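Local coordinates for protein naphthalene dioxygenase large subunit (Rhodococcus sp., PDB 2B1X) that serves as the large subunit of a Rieske-type non-haem iron oxygenase, carrying an Fe2S2 cluster in one domain and a mononuclear iron in the other, at residues Ile199-Lys204 with Ser378-Met383; Thr297-Leu302 with Leu428-Gln433; Arg324-Leu329 with Glu374-Ile379. One frame throughout, in Å; residues are numbered along the deposited sequence.

Interaction 1 of 3, residues Ile199-Lys204 with Ser378-Met383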
loop_
_atom_site.group_PDB
_atom_site.type_symbol
_atom_site.label_atom_id
_atom_site.label_comp_id
_atom_site.label_asym_id
_atom_site.label_seq_id
_atom_site.Cartn_x
_atom_site.Cartn_y
_atom_site.Cartn_z
ATOM N N ILE A 199 11.566 -7.046 5.189
ATOM C CA ILE A 199 11.026 -8.402 5.305
ATOM C C ILE A 199 9.706 -8.205 6.063
ATOM O O ILE A 199 9.684 -7.537 7.101
ATOM C CB ILE A 199 11.990 -9.374 6.092
ATOM C CG1 ILE A 199 13.316 -9.621 5.344
ATOM C CG2 ILE A 199 11.321 -10.750 6.299
ATOM C CD1 ILE A 199 14.301 -10.535 6.164
ATOM N N ASP A 200 8.618 -8.782 5.554
ATOM C CA ASP A 200 7.340 -8.752 6.257
ATOM C C ASP A 200 7.319 -9.770 7.416
ATOM O O ASP A 200 6.548 -10.731 7.391
ATOM C CB ASP A 200 6.162 -8.930 5.264
ATOM C CG ASP A 200 6.407 -10.056 4.223
ATOM O OD1 ASP A 200 7.587 -10.425 3.961
ATOM O OD2 ASP A 200 5.451 -10.616 3.620
ATOM N N ALA A 201 8.202 -9.564 8.421
ATOM C CA ALA A 201 8.264 -10.387 9.630
ATOM C C ALA A 201 8.501 -9.495 10.847
ATOM O O ALA A 201 9.022 -8.368 10.734
ATOM C CB ALA A 201 9.423 -11.401 9.515
ATOM N N ASN A 202 8.178 -10.000 12.033
ATOM C CA ASN A 202 8.519 -9.277 13.250
ATOM C C ASN A 202 10.029 -9.392 13.498
ATOM O O ASN A 202 10.628 -10.482 13.292
ATOM C CB ASN A 202 7.737 -9.810 14.452
ATOM C CG ASN A 202 7.869 -8.904 15.671
ATOM O OD1 ASN A 202 8.614 -9.196 16.583
ATOM N ND2 ASN A 202 7.146 -7.803 15.675
ATOM N N TRP A 203 10.657 -8.283 13.920
ATOM C CA TRP A 203 12.098 -8.276 14.219
ATOM C C TRP A 203 12.605 -9.357 15.197
ATOM O O TRP A 203 13.750 -9.866 15.076
ATOM C CB TRP A 203 12.483 -6.864 14.727
ATOM C CG TRP A 203 11.980 -6.515 16.123
ATOM C CD1 TRP A 203 10.772 -5.940 16.459
ATOM C CD2 TRP A 203 12.657 -6.750 17.348
ATOM N NE1 TRP A 203 10.679 -5.789 17.825
ATOM C CE2 TRP A 203 11.819 -6.291 18.398
ATOM C CE3 TRP A 203 13.883 -7.349 17.686
ATOM C CZ2 TRP A 203 12.193 -6.372 19.747
ATOM C CZ3 TRP A 203 14.251 -7.409 19.012
ATOM C CH2 TRP A 203 13.411 -6.931 20.026
ATOM N N LYS A 204 11.778 -9.707 16.181
ATOM C CA LYS A 204 12.177 -10.644 17.239
ATOM C C LYS A 204 12.518 -12.017 16.703
ATOM O O LYS A 204 13.278 -12.756 17.327
ATOM C CB LYS A 204 11.089 -10.771 18.339
ATOM C CG LYS A 204 10.983 -9.565 19.295
ATOM C CD LYS A 204 9.871 -9.727 20.407
ATOM C CE LYS A 204 8.476 -9.874 19.800
ATOM N NZ LYS A 204 8.066 -8.558 19.078
ATOM N N SER A 378 6.524 -16.219 7.127
ATOM C CA SER A 378 5.464 -17.210 7.290
ATOM C C SER A 378 4.917 -17.276 8.738
ATOM O O SER A 378 3.690 -17.270 8.927
ATOM C CB SER A 378 5.981 -18.595 6.858
ATOM O OG SER A 378 5.071 -19.618 7.229
ATOM N N ILE A 379 5.821 -17.396 9.731
ATOM C CA ILE A 379 5.428 -17.407 11.147
ATOM C C ILE A 379 4.633 -16.146 11.459
ATOM O O ILE A 379 3.542 -16.204 12.070
ATOM C CB ILE A 379 6.678 -17.381 12.044
ATOM C CG1 ILE A 379 7.522 -18.639 11.864
ATOM C CG2 ILE A 379 6.294 -17.216 13.534
ATOM C CD1 ILE A 379 8.854 -18.529 12.601
ATOM N N THR A 380 5.159 -15.002 11.005
ATOM C CA THR A 380 4.543 -13.704 11.330
ATOM C C THR A 380 3.107 -13.640 10.837
ATOM O O THR A 380 2.244 -13.192 11.544
ATOM C CB THR A 380 5.393 -12.583 10.683
ATOM O OG1 THR A 380 6.652 -12.558 11.371
ATOM C CG2 THR A 380 4.788 -11.197 10.969
ATOM N N ARG A 381 2.866 -14.085 9.605
ATOM C CA ARG A 381 1.531 -14.054 9.026
ATOM C C ARG A 381 0.525 -14.871 9.837
ATOM O O ARG A 381 -0.543 -14.381 10.185
ATOM C CB ARG A 381 1.541 -14.582 7.586
ATOM C CG ARG A 381 0.140 -14.574 6.925
ATOM C CD ARG A 381 0.154 -14.862 5.456
ATOM N NE ARG A 381 -1.191 -14.729 4.899
ATOM C CZ ARG A 381 -1.677 -15.536 3.958
ATOM N NH1 ARG A 381 -0.911 -16.507 3.480
ATOM N NH2 ARG A 381 -2.916 -15.362 3.504
ATOM N N VAL A 382 0.864 -16.121 10.087
ATOM C CA VAL A 382 -0.071 -16.991 10.729
ATOM C C VAL A 382 -0.209 -16.637 12.246
ATOM O O VAL A 382 -1.262 -16.865 12.849
ATOM C CB VAL A 382 0.201 -18.482 10.326
ATOM C CG1 VAL A 382 1.333 -19.134 11.147
ATOM C CG2 VAL A 382 -1.086 -19.294 10.371
ATOM N N MET A 383 0.809 -15.963 12.804
ATOM C CA MET A 383 0.757 -15.482 14.178
ATOM C C MET A 383 -0.036 -14.206 14.431
ATOM O O MET A 383 -0.128 -13.770 15.594
ATOM C CB MET A 383 2.162 -15.367 14.800
ATOM C CG MET A 383 2.875 -16.712 15.127
ATOM S SD MET A 383 1.987 -17.998 16.068
ATOM C CE MET A 383 0.934 -16.999 17.053
#

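Interaction 2 of 3, residues Thr297-Leu302 with Leu428-Gln433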
loop_
_atom_site.group_PDB
_atom_site.type_symbol
_atom_site.label_atom_id
_atom_site.label_comp_id
_atom_site.label_asym_id
_atom_site.label_seq_id
_atom_site.Cartn_x
_atom_site.Cartn_y
_atom_site.Cartn_z
ATOM N N THR A 297 23.119 -12.617 19.826
ATOM C CA THR A 297 22.365 -11.384 19.733
ATOM C C THR A 297 22.725 -10.535 20.926
ATOM O O THR A 297 22.769 -11.021 22.064
ATOM C CB THR A 297 20.856 -11.698 19.715
ATOM O OG1 THR A 297 20.543 -12.280 18.448
ATOM C CG2 THR A 297 20.024 -10.416 19.795
ATOM N N VAL A 298 23.037 -9.278 20.636
ATOM C CA VAL A 298 23.102 -8.244 21.650
ATOM C C VAL A 298 21.697 -7.613 21.814
ATOM O O VAL A 298 21.197 -6.908 20.934
ATOM C CB VAL A 298 24.127 -7.144 21.266
ATOM C CG1 VAL A 298 24.265 -6.138 22.389
ATOM C CG2 VAL A 298 25.485 -7.789 20.950
ATOM N N PHE A 299 21.050 -7.885 22.929
ATOM C CA PHE A 299 19.691 -7.381 23.123
ATOM C C PHE A 299 19.630 -5.868 22.923
ATOM O O PHE A 299 20.515 -5.157 23.393
ATOM C CB PHE A 299 19.210 -7.703 24.528
ATOM C CG PHE A 299 17.767 -7.456 24.722
ATOM C CD1 PHE A 299 16.840 -8.493 24.568
ATOM C CD2 PHE A 299 17.319 -6.187 25.087
ATOM C CE1 PHE A 299 15.476 -8.262 24.749
ATOM C CE2 PHE A 299 15.928 -5.929 25.257
ATOM C CZ PHE A 299 15.021 -6.968 25.087
ATOM N N PRO A 300 18.593 -5.356 22.260
ATOM C CA PRO A 300 17.525 -6.170 21.648
ATOM C C PRO A 300 17.790 -6.760 20.255
ATOM O O PRO A 300 17.442 -7.942 20.063
ATOM C CB PRO A 300 16.333 -5.201 21.575
ATOM C CG PRO A 300 16.993 -3.793 21.527
ATOM C CD PRO A 300 18.356 -3.899 22.128
ATOM N N ASN A 301 18.335 -5.991 19.316
ATOM C CA ASN A 301 18.119 -6.327 17.891
ATOM C C ASN A 301 19.397 -6.256 17.044
ATOM O O ASN A 301 19.327 -6.050 15.838
ATOM C CB ASN A 301 17.019 -5.436 17.278
ATOM C CG ASN A 301 17.467 -3.972 17.117
ATOM O OD1 ASN A 301 18.289 -3.491 17.886
ATOM N ND2 ASN A 301 16.950 -3.284 16.105
ATOM N N LEU A 302 20.563 -6.421 17.675
ATOM C CA LEU A 302 21.820 -6.544 16.949
ATOM C C LEU A 302 22.265 -7.994 17.024
ATOM O O LEU A 302 22.454 -8.519 18.125
ATOM C CB LEU A 302 22.927 -5.645 17.553
ATOM C CG LEU A 302 24.376 -5.984 17.060
ATOM C CD1 LEU A 302 24.492 -5.620 15.590
ATOM C CD2 LEU A 302 25.450 -5.296 17.872
ATOM N N LEU A 428 13.822 -13.605 25.864
ATOM C CA LEU A 428 12.404 -13.283 25.997
ATOM C C LEU A 428 12.030 -12.943 27.418
ATOM O O LEU A 428 11.111 -12.165 27.641
ATOM C CB LEU A 428 11.542 -14.442 25.470
ATOM C CG LEU A 428 11.574 -14.544 23.952
ATOM C CD1 LEU A 428 10.835 -15.788 23.485
ATOM C CD2 LEU A 428 11.037 -13.267 23.261
ATOM N N GLU A 429 12.721 -13.544 28.383
ATOM C CA GLU A 429 12.520 -13.183 29.790
ATOM C C GLU A 429 12.843 -11.721 30.020
ATOM O O GLU A 429 12.053 -11.000 30.680
ATOM C CB GLU A 429 13.377 -14.068 30.742
ATOM C CG GLU A 429 13.227 -13.678 32.210
ATOM C CD GLU A 429 13.975 -14.574 33.183
ATOM O OE1 GLU A 429 15.189 -14.815 33.008
ATOM O OE2 GLU A 429 13.346 -15.015 34.158
ATOM N N TYR A 430 13.997 -11.279 29.524
ATOM C CA TYR A 430 14.386 -9.881 29.655
ATOM C C TYR A 430 13.405 -8.968 28.901
ATOM O O TYR A 430 13.015 -7.938 29.405
ATOM C CB TYR A 430 15.827 -9.632 29.207
ATOM C CG TYR A 430 16.357 -8.222 29.498
ATOM C CD1 TYR A 430 16.350 -7.685 30.800
ATOM C CD2 TYR A 430 16.853 -7.414 28.454
ATOM C CE1 TYR A 430 16.830 -6.384 31.050
ATOM C CE2 TYR A 430 17.355 -6.143 28.699
ATOM C CZ TYR A 430 17.316 -5.627 29.992
ATOM O OH TYR A 430 17.811 -4.374 30.207
ATOM N N TRP A 431 12.990 -9.392 27.704
ATOM C CA TRP A 431 12.036 -8.610 26.902
ATOM C C TRP A 431 10.746 -8.441 27.742
ATOM O O TRP A 431 10.235 -7.351 27.858
ATOM C CB TRP A 431 11.781 -9.354 25.558
ATOM C CG TRP A 431 10.755 -8.720 24.664
ATOM C CD1 TRP A 431 10.987 -7.812 23.705
ATOM C CD2 TRP A 431 9.349 -8.954 24.673
ATOM N NE1 TRP A 431 9.819 -7.447 23.078
ATOM C CE2 TRP A 431 8.784 -8.138 23.652
ATOM C CE3 TRP A 431 8.498 -9.777 25.428
ATOM C CZ2 TRP A 431 7.400 -8.086 23.392
ATOM C CZ3 TRP A 431 7.121 -9.739 25.161
ATOM C CH2 TRP A 431 6.592 -8.901 24.137
ATOM N N MET A 432 10.273 -9.531 28.352
ATOM C CA MET A 432 9.054 -9.513 29.148
ATOM C C MET A 432 9.199 -8.663 30.414
ATOM O O MET A 432 8.287 -7.909 30.739
ATOM C CB MET A 432 8.592 -10.941 29.485
ATOM C CG MET A 432 7.913 -11.682 28.307
ATOM S SD MET A 432 7.225 -13.267 28.853
ATOM C CE MET A 432 8.707 -14.304 28.910
ATOM N N GLN A 433 10.356 -8.725 31.081
ATOM C CA GLN A 433 10.614 -7.847 32.222
ATOM C C GLN A 433 10.507 -6.366 31.806
ATOM O O GLN A 433 9.887 -5.559 32.504
ATOM C CB GLN A 433 11.964 -8.152 32.876
ATOM C CG GLN A 433 11.997 -9.556 33.559
ATOM C CD GLN A 433 13.385 -10.013 33.940
ATOM O OE1 GLN A 433 14.363 -9.565 33.363
ATOM N NE2 GLN A 433 13.473 -10.953 34.906
#

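Interaction 3 of 3, residues Arg324-Leu329 with Glu374-Ile379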
loop_
_atom_site.group_PDB
_atom_site.type_symbol
_atom_site.label_atom_id
_atom_site.label_comp_id
_atom_site.label_asym_id
_atom_site.label_seq_id
_atom_site.Cartn_x
_atom_site.Cartn_y
_atom_site.Cartn_z
ATOM N N ARG A 324 24.225 -7.524 12.072
ATOM C CA ARG A 324 22.999 -7.103 11.414
ATOM C C ARG A 324 22.015 -6.534 12.442
ATOM O O ARG A 324 21.974 -7.002 13.581
ATOM C CB ARG A 324 22.369 -8.287 10.642
ATOM C CG ARG A 324 22.307 -9.597 11.459
ATOM C CD ARG A 324 23.492 -10.564 11.200
ATOM N NE ARG A 324 23.742 -10.628 9.764
ATOM C CZ ARG A 324 22.964 -11.277 8.901
ATOM N NH1 ARG A 324 21.925 -12.006 9.350
ATOM N NH2 ARG A 324 23.243 -11.214 7.604
ATOM N N LEU A 325 21.255 -5.521 12.021
ATOM C CA LEU A 325 20.106 -5.002 12.729
ATOM C C LEU A 325 18.802 -5.587 12.222
ATOM O O LEU A 325 18.541 -5.674 11.000
ATOM C CB LEU A 325 20.039 -3.483 12.595
ATOM C CG LEU A 325 21.097 -2.723 13.429
ATOM C CD1 LEU A 325 21.249 -1.298 12.925
ATOM C CD2 LEU A 325 20.720 -2.767 14.945
ATOM N N TRP A 326 17.958 -5.984 13.161
ATOM C CA TRP A 326 16.603 -6.342 12.801
ATOM C C TRP A 326 15.821 -5.095 13.166
ATOM O O TRP A 326 15.361 -4.948 14.293
ATOM C CB TRP A 326 16.120 -7.588 13.568
ATOM C CG TRP A 326 17.107 -8.676 13.599
ATOM C CD1 TRP A 326 17.843 -9.123 14.696
ATOM C CD2 TRP A 326 17.522 -9.475 12.485
ATOM N NE1 TRP A 326 18.661 -10.154 14.306
ATOM C CE2 TRP A 326 18.469 -10.405 12.965
ATOM C CE3 TRP A 326 17.161 -9.517 11.116
ATOM C CZ2 TRP A 326 19.091 -11.346 12.137
ATOM C CZ3 TRP A 326 17.781 -10.484 10.289
ATOM C CH2 TRP A 326 18.749 -11.382 10.823
ATOM N N HIS A 327 15.718 -4.173 12.214
ATOM C CA HIS A 327 15.104 -2.882 12.529
ATOM C C HIS A 327 13.560 -2.926 12.559
ATOM O O HIS A 327 12.940 -3.261 11.567
ATOM C CB HIS A 327 15.601 -1.771 11.589
ATOM C CG HIS A 327 15.118 -0.434 12.000
ATOM N ND1 HIS A 327 14.235 0.303 11.233
ATOM C CD2 HIS A 327 15.312 0.265 13.142
ATOM C CE1 HIS A 327 13.944 1.423 11.869
ATOM N NE2 HIS A 327 14.561 1.410 13.038
ATOM N N PRO A 328 12.932 -2.572 13.681
ATOM C CA PRO A 328 11.465 -2.648 13.778
ATOM C C PRO A 328 10.671 -1.579 12.983
ATOM O O PRO A 328 10.788 -0.343 13.224
ATOM C CB PRO A 328 11.200 -2.469 15.285
ATOM C CG PRO A 328 12.309 -1.586 15.745
ATOM C CD PRO A 328 13.547 -2.075 14.938
ATOM N N LEU A 329 9.813 -2.055 12.091
ATOM C CA LEU A 329 9.032 -1.150 11.235
ATOM C C LEU A 329 7.549 -1.209 11.648
ATOM O O LEU A 329 6.817 -0.231 11.514
ATOM C CB LEU A 329 9.205 -1.536 9.766
ATOM C CG LEU A 329 10.497 -1.124 9.068
ATOM C CD1 LEU A 329 10.429 -1.513 7.582
ATOM C CD2 LEU A 329 10.728 0.399 9.225
ATOM N N GLU A 374 12.093 -16.361 4.488
ATOM C CA GLU A 374 10.824 -16.999 4.172
ATOM C C GLU A 374 10.178 -17.577 5.441
ATOM O O GLU A 374 8.976 -17.388 5.675
ATOM C CB GLU A 374 10.985 -18.050 3.078
ATOM C CG GLU A 374 9.717 -18.866 2.797
ATOM C CD GLU A 374 8.641 -18.139 1.983
ATOM O OE1 GLU A 374 8.826 -16.983 1.486
ATOM O OE2 GLU A 374 7.568 -18.749 1.802
ATOM N N ASN A 375 10.966 -18.254 6.260
ATOM C CA ASN A 375 10.411 -18.784 7.506
ATOM C C ASN A 375 9.821 -17.715 8.447
ATOM O O ASN A 375 8.744 -17.910 9.015
ATOM C CB ASN A 375 11.445 -19.609 8.269
ATOM C CG ASN A 375 11.789 -20.961 7.569
ATOM O OD1 ASN A 375 11.131 -21.397 6.628
ATOM N ND2 ASN A 375 12.844 -21.579 8.031
ATOM N N TRP A 376 10.531 -16.599 8.626
ATOM C CA TRP A 376 10.076 -15.566 9.561
ATOM C C TRP A 376 8.829 -14.898 9.055
ATOM O O TRP A 376 7.979 -14.595 9.842
ATOM C CB TRP A 376 11.175 -14.522 9.903
ATOM C CG TRP A 376 12.465 -15.199 10.386
ATOM C CD1 TRP A 376 12.541 -16.363 11.104
ATOM C CD2 TRP A 376 13.819 -14.745 10.211
ATOM N NE1 TRP A 376 13.861 -16.689 11.330
ATOM C CE2 TRP A 376 14.667 -15.707 10.813
ATOM C CE3 TRP A 376 14.408 -13.623 9.602
ATOM C CZ2 TRP A 376 16.060 -15.578 10.843
ATOM C CZ3 TRP A 376 15.804 -13.519 9.591
ATOM C CH2 TRP A 376 16.606 -14.466 10.227
ATOM N N ARG A 377 8.729 -14.646 7.741
ATOM C CA ARG A 377 7.503 -14.013 7.236
ATOM C C ARG A 377 6.292 -14.922 7.338
ATOM O O ARG A 377 5.166 -14.473 7.637
ATOM C CB ARG A 377 7.688 -13.486 5.803
ATOM C CG ARG A 377 7.913 -14.567 4.718
ATOM C CD ARG A 377 8.535 -13.973 3.434
ATOM N NE ARG A 377 7.583 -13.044 2.840
ATOM C CZ ARG A 377 6.647 -13.399 1.951
ATOM N NH1 ARG A 377 6.561 -14.661 1.506
ATOM N NH2 ARG A 377 5.803 -12.482 1.493
ATOM N N SER A 378 6.524 -16.219 7.127
ATOM C CA SER A 378 5.464 -17.210 7.290
ATOM C C SER A 378 4.917 -17.276 8.738
ATOM O O SER A 378 3.690 -17.270 8.927
ATOM C CB SER A 378 5.981 -18.595 6.858
ATOM O OG SER A 378 5.071 -19.618 7.229
ATOM N N ILE A 379 5.821 -17.396 9.731
ATOM C CA ILE A 379 5.428 -17.407 11.147
ATOM C C ILE A 379 4.633 -16.146 11.459
ATOM O O ILE A 379 3.542 -16.204 12.070
ATOM C CB ILE A 379 6.678 -17.381 12.044
ATOM C CG1 ILE A 379 7.522 -18.639 11.864
ATOM C CG2 ILE A 379 6.294 -17.216 13.534
ATOM C CD1 ILE A 379 8.854 -18.529 12.601
#

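Interaction 1 of 3, residues Ile199-Lys204 with Ser378-Met383
The loop joining strand 188-199 to helix 204-212 meets helix 369-382 chiefly at T380, whose hydroxyl accepts a hydrogen bond from the backbone N-H of N202. T380 OG1 lies 3.1 Å from N202 N, with an N-H...O angle of 156°. With CG2 anti to its own backbone N and OG1 beside it (chi1 -68°), the threonine presents both branches to the loop. The hydroxyl is also bonded to W376 O one turn back along the helix; since that carbonyl can only accept, T380 OG1 serves as donor to the helix and acceptor to the loop, and its rotation is fixed from both sides. Around this bond the fit is close: A201 CA sits 3.2 Å from T380 OG1, A201 CB 3.5 Å from the same oxygen, and T380 CG2 rests 3.7 Å from N202 N. An inverse gamma turn centred on D200, running from I199 to A201, bends the chain here, and D200 O lies 3.9 Å from T380 CB.

In the Bet v 1-like catalytic domain this loop leads from strand 188-199, outermost within this chain in the large antiparallel sheet, into a helix, while helix 369-382 contributes D372 to the iron site. N202 bridges loop and helix start as well. Its OD1 accepts a capping bond from K204 N at 3.2 Å and a second bond from K204 NZ, only 2.6 Å from N202 OD1, the two donors approaching from opposite faces of the amide. K204 NZ is further paired with E37, and N202 ND2 is bonded to P331 O.

Interaction 2 of 3, residues Thr297-Leu302 with Leu428-Gln433
F299 reaches from the end of strand 293-298 to Y430 and W431 of helix 422-436. Its CB points at the helix, and with CG anti to the backbone N (chi1 -169°) the ring is carried out to the helix. F299 CG already lies 3.8 Å from Y430 CD2. Along one side, F299 CD2 comes to 3.6 Å from Y430 CE2, and F299 CE2 is equally near Y430 CD2. That CD2 stands over the centre of the phenyl face, so the pair is T-shaped: the Y430 edge meets the F299 face, centroids 4.9 Å apart and planes at 71°.

Between strands 293-298 and 302-309, neighbours in the antiparallel sheet of the catalytic domain, the chain turns through a hairpin in which F299 precedes a cis-proline. P300 folds back on the phenyl ring, its CB 3.7 Å above the plane and offset toward the rim, on the face opposite Y430. Farther out on the ring, F299 CE1 meets W431 CB at 3.9 Å, and F299 CZ lies 3.9 Å from W431 CA. The W431 indole leads away from this point, its NE1 bonded to E37.

Interaction 3 of 3, residues Arg324-Leu329 with Glu374-Ile379
E374 OE2 is gripped by arginines of two other chains, R97 of the second large subunit and R125 of the small subunit, at the turn of helix 369-382 that sets W376 against W326. The other oxygen, E374 OE1, is met by R377 NH1 at 3.2 Å, on its syn side but 34° out of the carboxylate plane, in a salt bridge with an N-H...O angle of 152° that spans one helical turn. Three arginines around the carboxylate would favour its ionised form.

Apolar chemistry alone spans the gap between strand and helix. The two backbones stand well apart, W326 CA and W376 CA 11.8 Å from each other. In both tryptophans CG stands anti to the carbonyl carbon and beside the backbone N, which sends the six-membered rings into the space between. The edge of W376 is directed at the face of W326 in an offset edge-to-face pair, centroids 5.3 Å apart and planes at 84°. W326 CZ3 lies 3.7 Å from W376 CZ3, and W326 CH2 3.8 Å from W376 CH2. This joins a strand inside the antiparallel sheet of the Bet v 1-like domain to the helix bearing the iron ligand D372, and the W376 side chain passes within about 6 Å of the iron.

R324 CG sits over one face of the W326 indole, 3.6 Å above the plane and toward its rim. Each ring nitrogen is engaged away from the pair: W326 NE1 is bonded to S303 OG, whereas W376 NE1 donates to the hydroxyl of Y110 in the second large subunit, a residue of that subunit's Fe2S2 cluster pocket.

All three contacts are buried, yet they differ in chemistry. Interactions 1 and 3 both use helix 369-382, their centres about 6 Å apart, and both border the second large subunit; the first is polar, the third a pair of indoles nearer the iron. Interaction 2, apolar and built round a phenylalanine ring, holds the last long helix and touches no other protein chain. The contacts are linked directly: D200 OD1 forms a 2.8 Å salt bridge with R377 NE between interactions 1 and 3, and N301 ND2 probably bonds W326 O between 2 and 3. The W203 indole, from the loop of interaction 1, packs on P300 and N301 as well as on P328.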